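PDB 4W8O: luciferase-like enzymeAMP-CoA-ligase from Zophobas atratus, which probably activates carboxylic acids as acyl-adenylates with ATP and passes them to coenzyme A, as luciferase-related acyl-CoA ligases of the ANL superfamily do. Local coordinates for residues 202-206 with 228-232; 210-214 with 329-335; 296-301 with 319-323. One frame throughout, in Å; residues are numbered along the deposited sequence.

Contact 1 of 3, residues 202-206 with 228-232; sequences FLQIV and ITGMA
The ring of Phe202 meets segment 228-232 of helix 228-239 with its edge, and what lies there, close to the ring plane, is backbone as well as side chain: the carbonyl O of Met231, the amide N of Ala232 and the methyl CD1 of Ile228. Its leading atom is CZ, which stands 3.8 Å from Met231 O and 3.9 Å from Met231 CB. One rim corner back, Phe202 CE1 comes within 4.4 Å of Ile228 CD1. Other parts of the fold also pack on this ring: Phe20 meets it edge-to-face, and Val181 and Phe183 of strand 179-184 touch it. Phe202 reaches across because CG is anti to the backbone N (chi1 -169°), which carries the ring toward helix 228-239. Met231 crosses Phe202 at about a right angle and touches the ring through CB; the rest of its chain bends at chi2 and chi3.

A second row of aliphatic contacts lies alongside. Ile205 uses two branches, CD1 against Ile228 CD1 at 4.3 Å and CG2 against Ala232 CB at 4.3 Å, while Val206 CG2 grazes the carbonyl O of Ala232. No hydrogen bond crosses the interface; the contacts between side chains are apolar, and four of the six touching residues are buried.

The axes of the two short helical segments are 10.9 Å apart at closest approach and cross at -83°, nearly perpendicular, so side chains rather than backbones fill most of the separation. Ile228, Thr229 and Ala232 also belong to the pocket that holds a polyethylene glycol molecule, probably from the crystallisation liquor. The arrangement is thus a near-orthogonal helix-helix packing behind one wall of that pocket, within the AMP-binding domain of an ANL enzyme.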
loop_
_atom_site.group_PDB
_atom_site.type_symbol
_atom_site.label_atom_id
_atom_site.label_comp_id
_atom_site.label_asym_id
_atom_site.label_seq_id
_atom_site.Cartn_x
_atom_site.Cartn_y
_atom_site.Cartn_z
ATOM N N PHE A 202 -9.961 -4.509 0.816
ATOM C CA PHE A 202 -8.652 -4.058 1.270
ATOM C C PHE A 202 -7.997 -5.084 2.185
ATOM O O PHE A 202 -6.798 -5.347 2.076
ATOM C CB PHE A 202 -8.683 -2.699 1.973
ATOM C CG PHE A 202 -7.304 -2.137 2.192
ATOM C CD1 PHE A 202 -6.575 -1.641 1.122
ATOM C CD2 PHE A 202 -6.708 -2.172 3.437
ATOM C CE1 PHE A 202 -5.287 -1.153 1.294
ATOM C CE2 PHE A 202 -5.427 -1.690 3.618
ATOM C CZ PHE A 202 -4.711 -1.186 2.545
ATOM N N LEU A 203 -8.776 -5.663 3.091
ATOM C CA LEU A 203 -8.248 -6.695 3.964
ATOM C C LEU A 203 -7.761 -7.925 3.183
ATOM O O LEU A 203 -6.839 -8.612 3.635
ATOM C CB LEU A 203 -9.278 -7.083 5.030
ATOM C CG LEU A 203 -9.381 -6.048 6.159
ATOM C CD1 LEU A 203 -10.525 -6.387 7.096
ATOM C CD2 LEU A 203 -8.069 -5.953 6.930
ATOM N N GLN A 204 -8.350 -8.193 2.016
ATOM C CA GLN A 204 -7.836 -9.268 1.159
ATOM C C GLN A 204 -6.562 -8.883 0.422
ATOM O O GLN A 204 -5.723 -9.742 0.164
ATOM C CB GLN A 204 -8.902 -9.792 0.195
ATOM C CG GLN A 204 -9.952 -10.659 0.880
ATOM C CD GLN A 204 -9.342 -11.720 1.807
ATOM O OE1 GLN A 204 -8.676 -12.650 1.348
ATOM N NE2 GLN A 204 -9.560 -11.572 3.114
ATOM N N ILE A 205 -6.393 -7.604 0.090
ATOM C CA ILE A 205 -5.100 -7.159 -0.429
ATOM C C ILE A 205 -4.026 -7.494 0.612
ATOM O O ILE A 205 -2.962 -8.019 0.278
ATOM C CB ILE A 205 -5.063 -5.646 -0.732
ATOM C CG1 ILE A 205 -5.953 -5.339 -1.938
ATOM C CG2 ILE A 205 -3.624 -5.198 -0.989
ATOM C CD1 ILE A 205 -6.182 -3.866 -2.197
ATOM N N VAL A 206 -4.327 -7.176 1.868
ATOM C CA VAL A 206 -3.408 -7.384 2.974
ATOM C C VAL A 206 -3.189 -8.881 3.241
ATOM O O VAL A 206 -2.055 -9.330 3.376
ATOM C CB VAL A 206 -3.920 -6.699 4.265
ATOM C CG1 VAL A 206 -3.072 -7.098 5.460
ATOM C CG2 VAL A 206 -3.933 -5.183 4.093
ATOM N N ILE A 228 -0.386 2.632 -2.933
ATOM C CA ILE A 228 -0.863 1.326 -2.492
ATOM C C ILE A 228 0.181 0.593 -1.647
ATOM O O ILE A 228 -0.157 -0.000 -0.640
ATOM C CB ILE A 228 -1.308 0.461 -3.697
ATOM C CG1 ILE A 228 -1.925 -0.873 -3.249
ATOM C CG2 ILE A 228 -0.150 0.191 -4.638
ATOM C CD1 ILE A 228 -3.256 -0.746 -2.555
ATOM N N THR A 229 1.450 0.648 -2.035
ATOM C CA THR A 229 2.492 -0.058 -1.282
ATOM C C THR A 229 2.624 0.447 0.160
ATOM O O THR A 229 2.794 -0.347 1.092
ATOM C CB THR A 229 3.849 0.039 -1.981
ATOM O OG1 THR A 229 4.142 1.414 -2.260
ATOM C CG2 THR A 229 3.828 -0.743 -3.280
ATOM N N GLY A 230 2.553 1.760 0.353
ATOM C CA GLY A 230 2.588 2.321 1.700
ATOM C C GLY A 230 1.477 1.759 2.589
ATOM O O GLY A 230 1.734 1.255 3.681
ATOM N N MET A 231 0.242 1.854 2.108
ATOM C CA MET A 231 -0.930 1.398 2.856
ATOM C C MET A 231 -0.941 -0.112 3.032
ATOM O O MET A 231 -1.285 -0.604 4.108
ATOM C CB MET A 231 -2.228 1.833 2.149
ATOM C CG MET A 231 -2.561 3.303 2.315
ATOM S SD MET A 231 -2.933 3.730 4.029
ATOM C CE MET A 231 -4.455 2.827 4.307
ATOM N N ALA A 232 -0.580 -0.847 1.979
ATOM C CA ALA A 232 -0.550 -2.303 2.053
ATOM C C ALA A 232 0.541 -2.806 3.026
ATOM O O ALA A 232 0.325 -3.793 3.747
ATOM C CB ALA A 232 -0.386 -2.918 0.668
#

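Contact 2 of 3, residues 210-214 with 329-335; sequences FYCGY and LLSIFHP
Cys212 lays its sulfur against two branched side chains of the strand: SG is 3.6 Å from Ile332 CG2 and 3.7 Å from Leu329 CD2. The same Leu329 methyl also meets the Tyr214 ring at its edge, 3.9 Å from CE2, while Ile332 CD1 approaches CD2 of that ring obliquely. Leu329 and Tyr214 come from opposite directions, whereas Ile332 crosses Tyr214 at about a right angle.

Farther along, Pro335 packs on the turn backbone, its CG 3.4 Å from Gly213 O and its CD 3.4 Å from Cys212 O. With chi1 at -167°, the His334 ring extends away from its own amide and brings CD2 to 3.3 Å from Cys212 O. Its NE2 holds a water at 2.8 Å, in the ring plane, and that water donates a weak bond to Tyr211 O. Gly213 has a positive phi of 95°, and a CB there would collide with His334 NE2 and with the preceding carbonyl O, which explains the glycine.

Tyr214 and Leu329 belong to the pocket holding a bound polyethylene glycol, probably from crystallisation. The turn leaving helix 199-211 thereby covers strand 328-332, whose Leu330 and Ser331 form a classic beta bulge opposite Tyr322 of strand 317-324; Tyr214 also touches Leu319 of that strand, and Pro354 lies against Cys212.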
loop_
_atom_site.group_PDB
_atom_site.type_symbol
_atom_site.label_atom_id
_atom_site.label_comp_id
_atom_site.label_asym_id
_atom_site.label_seq_id
_atom_site.Cartn_x
_atom_site.Cartn_y
_atom_site.Cartn_z
ATOM N N PHE A 210 0.162 -11.492 2.689
ATOM C CA PHE A 210 0.703 -12.357 3.734
ATOM C C PHE A 210 0.938 -13.790 3.233
ATOM O O PHE A 210 1.996 -14.369 3.484
ATOM C CB PHE A 210 -0.220 -12.371 4.956
ATOM C CG PHE A 210 0.194 -13.349 6.019
ATOM C CD1 PHE A 210 1.229 -13.048 6.889
ATOM C CD2 PHE A 210 -0.450 -14.573 6.147
ATOM C CE1 PHE A 210 1.622 -13.949 7.866
ATOM C CE2 PHE A 210 -0.067 -15.479 7.124
ATOM C CZ PHE A 210 0.969 -15.164 7.988
ATOM N N TYR A 211 -0.033 -14.353 2.513
ATOM C CA TYR A 211 0.111 -15.713 1.973
ATOM C C TYR A 211 1.049 -15.817 0.766
ATOM O O TYR A 211 1.347 -16.921 0.316
ATOM C CB TYR A 211 -1.256 -16.342 1.683
ATOM C CG TYR A 211 -1.951 -16.713 2.969
ATOM C CD1 TYR A 211 -1.493 -17.782 3.738
ATOM C CD2 TYR A 211 -3.019 -15.966 3.446
ATOM C CE1 TYR A 211 -2.104 -18.113 4.936
ATOM C CE2 TYR A 211 -3.639 -16.288 4.642
ATOM C CZ TYR A 211 -3.175 -17.361 5.382
ATOM O OH TYR A 211 -3.777 -17.679 6.567
ATOM N N CYS A 212 1.522 -14.686 0.251
ATOM C CA CYS A 212 2.597 -14.704 -0.747
ATOM C C CYS A 212 3.883 -15.231 -0.122
ATOM O O CYS A 212 4.766 -15.707 -0.829
ATOM C CB CYS A 212 2.826 -13.320 -1.355
ATOM S SG CYS A 212 1.540 -12.828 -2.523
ATOM N N GLY A 213 3.981 -15.124 1.202
ATOM C CA GLY A 213 4.979 -15.855 1.972
ATOM C C GLY A 213 6.267 -15.122 2.281
ATOM O O GLY A 213 7.127 -15.665 2.970
ATOM N N TYR A 214 6.409 -13.891 1.796
ATOM C CA TYR A 214 7.659 -13.164 1.993
ATOM C C TYR A 214 7.790 -12.581 3.403
ATOM O O TYR A 214 6.801 -12.266 4.059
ATOM C CB TYR A 214 7.876 -12.095 0.906
ATOM C CG TYR A 214 6.781 -11.059 0.775
ATOM C CD1 TYR A 214 6.752 -9.942 1.598
ATOM C CD2 TYR A 214 5.791 -11.186 -0.193
ATOM C CE1 TYR A 214 5.754 -8.991 1.474
ATOM C CE2 TYR A 214 4.787 -10.246 -0.319
ATOM C CZ TYR A 214 4.774 -9.150 0.519
ATOM O OH TYR A 214 3.792 -8.201 0.400
ATOM N N LEU A 329 -1.364 -7.090 -4.952
ATOM C CA LEU A 329 -0.329 -7.925 -5.552
ATOM C C LEU A 329 -0.933 -9.020 -6.437
ATOM O O LEU A 329 -1.811 -9.757 -6.004
ATOM C CB LEU A 329 0.525 -8.538 -4.439
ATOM C CG LEU A 329 1.889 -9.128 -4.777
ATOM C CD1 LEU A 329 2.722 -8.204 -5.644
ATOM C CD2 LEU A 329 2.619 -9.434 -3.477
ATOM N N LEU A 330 -0.453 -9.104 -7.677
ATOM C CA LEU A 330 -1.011 -10.001 -8.692
ATOM C C LEU A 330 -0.097 -11.170 -9.028
ATOM O O LEU A 330 -0.566 -12.289 -9.255
ATOM C CB LEU A 330 -1.309 -9.220 -9.971
ATOM C CG LEU A 330 -2.525 -8.305 -9.895
ATOM C CD1 LEU A 330 -2.691 -7.564 -11.215
ATOM C CD2 LEU A 330 -3.778 -9.103 -9.533
ATOM N N SER A 331 1.201 -10.908 -9.109
ATOM C CA SER A 331 2.165 -11.985 -9.284
ATOM C C SER A 331 3.451 -11.693 -8.545
ATOM O O SER A 331 3.861 -10.538 -8.420
ATOM C CB SER A 331 2.428 -12.251 -10.769
ATOM O OG SER A 331 2.965 -11.115 -11.418
ATOM N N ILE A 332 4.064 -12.765 -8.055
ATOM C CA ILE A 332 5.311 -12.721 -7.290
ATOM C C ILE A 332 5.762 -14.166 -7.034
ATOM O O ILE A 332 4.930 -15.065 -6.980
ATOM C CB ILE A 332 5.128 -11.978 -5.946
ATOM C CG1 ILE A 332 6.472 -11.773 -5.243
ATOM C CG2 ILE A 332 4.167 -12.730 -5.040
ATOM C CD1 ILE A 332 6.451 -10.680 -4.193
ATOM N N PHE A 333 7.063 -14.396 -6.878
ATOM C CA PHE A 333 7.544 -15.738 -6.513
ATOM C C PHE A 333 7.428 -15.972 -5.007
ATOM O O PHE A 333 7.784 -15.106 -4.203
ATOM C CB PHE A 333 9.005 -15.948 -6.927
ATOM C CG PHE A 333 9.193 -16.236 -8.391
ATOM C CD1 PHE A 333 8.538 -17.302 -8.997
ATOM C CD2 PHE A 333 10.061 -15.464 -9.157
ATOM C CE1 PHE A 333 8.724 -17.579 -10.343
ATOM C CE2 PHE A 333 10.250 -15.737 -10.507
ATOM C CZ PHE A 333 9.578 -16.797 -11.100
ATOM N N HIS A 334 6.924 -17.144 -4.634
ATOM C CA HIS A 334 6.938 -17.578 -3.242
ATOM C C HIS A 334 8.389 -17.882 -2.811
ATOM O O HIS A 334 9.101 -18.603 -3.515
ATOM C CB HIS A 334 6.062 -18.818 -3.068
ATOM C CG HIS A 334 5.770 -19.148 -1.640
ATOM N ND1 HIS A 334 6.703 -19.721 -0.809
ATOM C CD2 HIS A 334 4.658 -18.969 -0.889
ATOM C CE1 HIS A 334 6.179 -19.898 0.390
ATOM N NE2 HIS A 334 4.939 -19.443 0.370
ATOM N N PRO A 335 8.833 -17.337 -1.658
ATOM C CA PRO A 335 10.236 -17.484 -1.242
ATOM C C PRO A 335 10.742 -18.927 -1.178
ATOM O O PRO A 335 11.819 -19.212 -1.695
ATOM C CB PRO A 335 10.262 -16.854 0.156
ATOM C CG PRO A 335 9.125 -15.907 0.168
ATOM C CD PRO A 335 8.066 -16.531 -0.691
HETATM O O HOH W 1 3.020 -18.982 2.358
#

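Contact 3 of 3, residues 296-301 with 319-323; sequences TGGTPM and LFGYG
Phe320 sends its ring against the loop that follows Thr296: a chi1 of -174° swings the ring to the far side from its own N, and one face receives Gly297 CA. This is a CH-pi contact: the CA lies 3.9 Å from the ring centroid and 17° off the normal. At the rim, near the ring plane, CZ and CE2 of Phe320 both lie 3.1 Å from Thr299 O, so the weakly positive ring hydrogens probably face a carbonyl oxygen. Met301 adds its CB, 3.9 Å from Phe320 CE2, and its side chain also touches Tyr306 and Leu309 of helix 303-312.

Thr296 turns OG1 opposite its amide N, where it bonds to Val269 O, and the same rotation directs CG2 to meet Phe320 CD2 at 3.8 Å. Strand 293-297, helix 303-312 and strand 317-324 form a beta-alpha-beta unit, and the two strands pair in parallel here. Thr296 N gives a hydrogen bond to Leu319 O of 3.0 Å, and Gly321 N gives a straighter one to Thr296 O of 2.8 Å, in the carbonyl plane and 171° at the hydrogen.

Shortening Phe320 to an alanine would probably leave Gly297 CA and Met301 CB without the surface they rest on and let the 297-301 loop shift. A water bridges the strands next to the last of these bonds, accepting from Gly298 N at 2.6 Å and donating to Gly321 O. At Gly297, a side chain would clash with Gly321 O.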
loop_
_atom_site.group_PDB
_atom_site.type_symbol
_atom_site.label_atom_id
_atom_site.label_comp_id
_atom_site.label_asym_id
_atom_site.label_seq_id
_atom_site.Cartn_x
_atom_site.Cartn_y
_atom_site.Cartn_z
ATOM N N THR A 296 10.524 -5.575 -4.803
ATOM C CA THR A 296 10.605 -4.555 -5.818
ATOM C C THR A 296 9.636 -4.851 -6.941
ATOM O O THR A 296 9.008 -5.905 -6.972
ATOM C CB THR A 296 12.063 -4.409 -6.330
ATOM O OG1 THR A 296 12.205 -3.180 -7.051
ATOM C CG2 THR A 296 12.471 -5.597 -7.223
ATOM N N GLY A 297 9.499 -3.892 -7.840
ATOM C CA GLY A 297 8.652 -4.029 -9.021
ATOM C C GLY A 297 8.172 -2.657 -9.422
ATOM O O GLY A 297 8.477 -1.673 -8.740
ATOM N N GLY A 298 7.421 -2.590 -10.518
ATOM C CA GLY A 298 6.812 -1.338 -10.966
ATOM C C GLY A 298 7.436 -0.801 -12.231
ATOM O O GLY A 298 6.766 -0.149 -13.032
ATOM N N THR A 299 8.728 -1.040 -12.392
ATOM C CA THR A 299 9.421 -0.821 -13.654
ATOM C C THR A 299 10.324 -2.044 -13.817
ATOM O O THR A 299 10.506 -2.788 -12.859
ATOM C CB THR A 299 10.230 0.500 -13.638
ATOM O OG1 THR A 299 11.131 0.501 -12.524
ATOM C CG2 THR A 299 9.299 1.700 -13.532
ATOM N N PRO A 300 10.877 -2.272 -15.020
ATOM C CA PRO A 300 11.662 -3.496 -15.228
ATOM C C PRO A 300 13.047 -3.467 -14.574
ATOM O O PRO A 300 13.650 -2.399 -14.450
ATOM C CB PRO A 300 11.797 -3.566 -16.751
ATOM C CG PRO A 300 11.703 -2.150 -17.200
ATOM C CD PRO A 300 10.747 -1.480 -16.257
ATOM N N MET A 301 13.534 -4.635 -14.153
ATOM C CA MET A 301 14.881 -4.764 -13.605
ATOM C C MET A 301 15.766 -5.636 -14.490
ATOM O O MET A 301 15.395 -6.752 -14.834
ATOM C CB MET A 301 14.854 -5.370 -12.206
ATOM C CG MET A 301 16.253 -5.534 -11.625
ATOM S SD MET A 301 16.281 -6.005 -9.897
ATOM C CE MET A 301 15.803 -4.454 -9.135
ATOM N N LEU A 319 12.805 -10.308 -4.686
ATOM C CA LEU A 319 11.476 -10.663 -5.179
ATOM C C LEU A 319 10.875 -9.518 -5.984
ATOM O O LEU A 319 10.457 -8.506 -5.421
ATOM C CB LEU A 319 10.551 -11.034 -4.017
ATOM C CG LEU A 319 10.920 -12.270 -3.187
ATOM C CD1 LEU A 319 9.860 -12.520 -2.122
ATOM C CD2 LEU A 319 11.096 -13.510 -4.053
ATOM N N PHE A 320 10.845 -9.695 -7.304
ATOM C CA PHE A 320 10.263 -8.731 -8.216
ATOM C C PHE A 320 8.809 -9.106 -8.434
ATOM O O PHE A 320 8.529 -10.169 -8.976
ATOM C CB PHE A 320 11.023 -8.748 -9.550
ATOM C CG PHE A 320 10.591 -7.679 -10.519
ATOM C CD1 PHE A 320 9.439 -7.832 -11.283
ATOM C CD2 PHE A 320 11.343 -6.530 -10.685
ATOM C CE1 PHE A 320 9.045 -6.848 -12.176
ATOM C CE2 PHE A 320 10.959 -5.554 -11.581
ATOM C CZ PHE A 320 9.811 -5.713 -12.330
ATOM N N GLY A 321 7.894 -8.232 -8.014
ATOM C CA GLY A 321 6.457 -8.477 -8.130
ATOM C C GLY A 321 5.729 -7.533 -9.072
ATOM O O GLY A 321 6.323 -6.597 -9.637
ATOM N N TYR A 322 4.431 -7.790 -9.226
ATOM C CA TYR A 322 3.554 -7.032 -10.111
ATOM C C TYR A 322 2.204 -6.822 -9.432
ATOM O O TYR A 322 1.594 -7.768 -8.937
ATOM C CB TYR A 322 3.370 -7.814 -11.401
ATOM C CG TYR A 322 2.273 -7.342 -12.328
ATOM C CD1 TYR A 322 2.259 -6.044 -12.828
ATOM C CD2 TYR A 322 1.286 -8.223 -12.764
ATOM C CE1 TYR A 322 1.269 -5.622 -13.703
ATOM C CE2 TYR A 322 0.292 -7.809 -13.634
ATOM C CZ TYR A 322 0.289 -6.512 -14.101
ATOM O OH TYR A 322 -0.695 -6.120 -14.974
ATOM N N GLY A 323 1.739 -5.584 -9.405
ATOM C CA GLY A 323 0.445 -5.288 -8.810
ATOM C C GLY A 323 -0.040 -3.908 -9.161
ATOM O O GLY A 323 0.630 -3.158 -9.849
HETATM O O HOH W 2 6.202 -4.638 -11.464
#

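Contacts 1 and 2 follow one another along helix 199-211: contact 1 uses its middle and contact 2 its last turn and exit, with centres about 13 Å apart and no touch beyond their adjoining sequence. Contact 3 lies about 12 Å from contact 2 and about 16 Å from contact 1, centre to centre. It falls within the chain interval spanned by contact 2 and comes after contact 1, whose segments alternate with those of contact 2. Contacts 2 and 3 meet directly through neighbouring strands 317-324 and 328-332 of the nine-stranded mixed sheet, and by Tyr214 against Leu319. All three supply residues to the pocket where a glycol is bound, consistent with a shared ligand cleft in the AMP-binding domain.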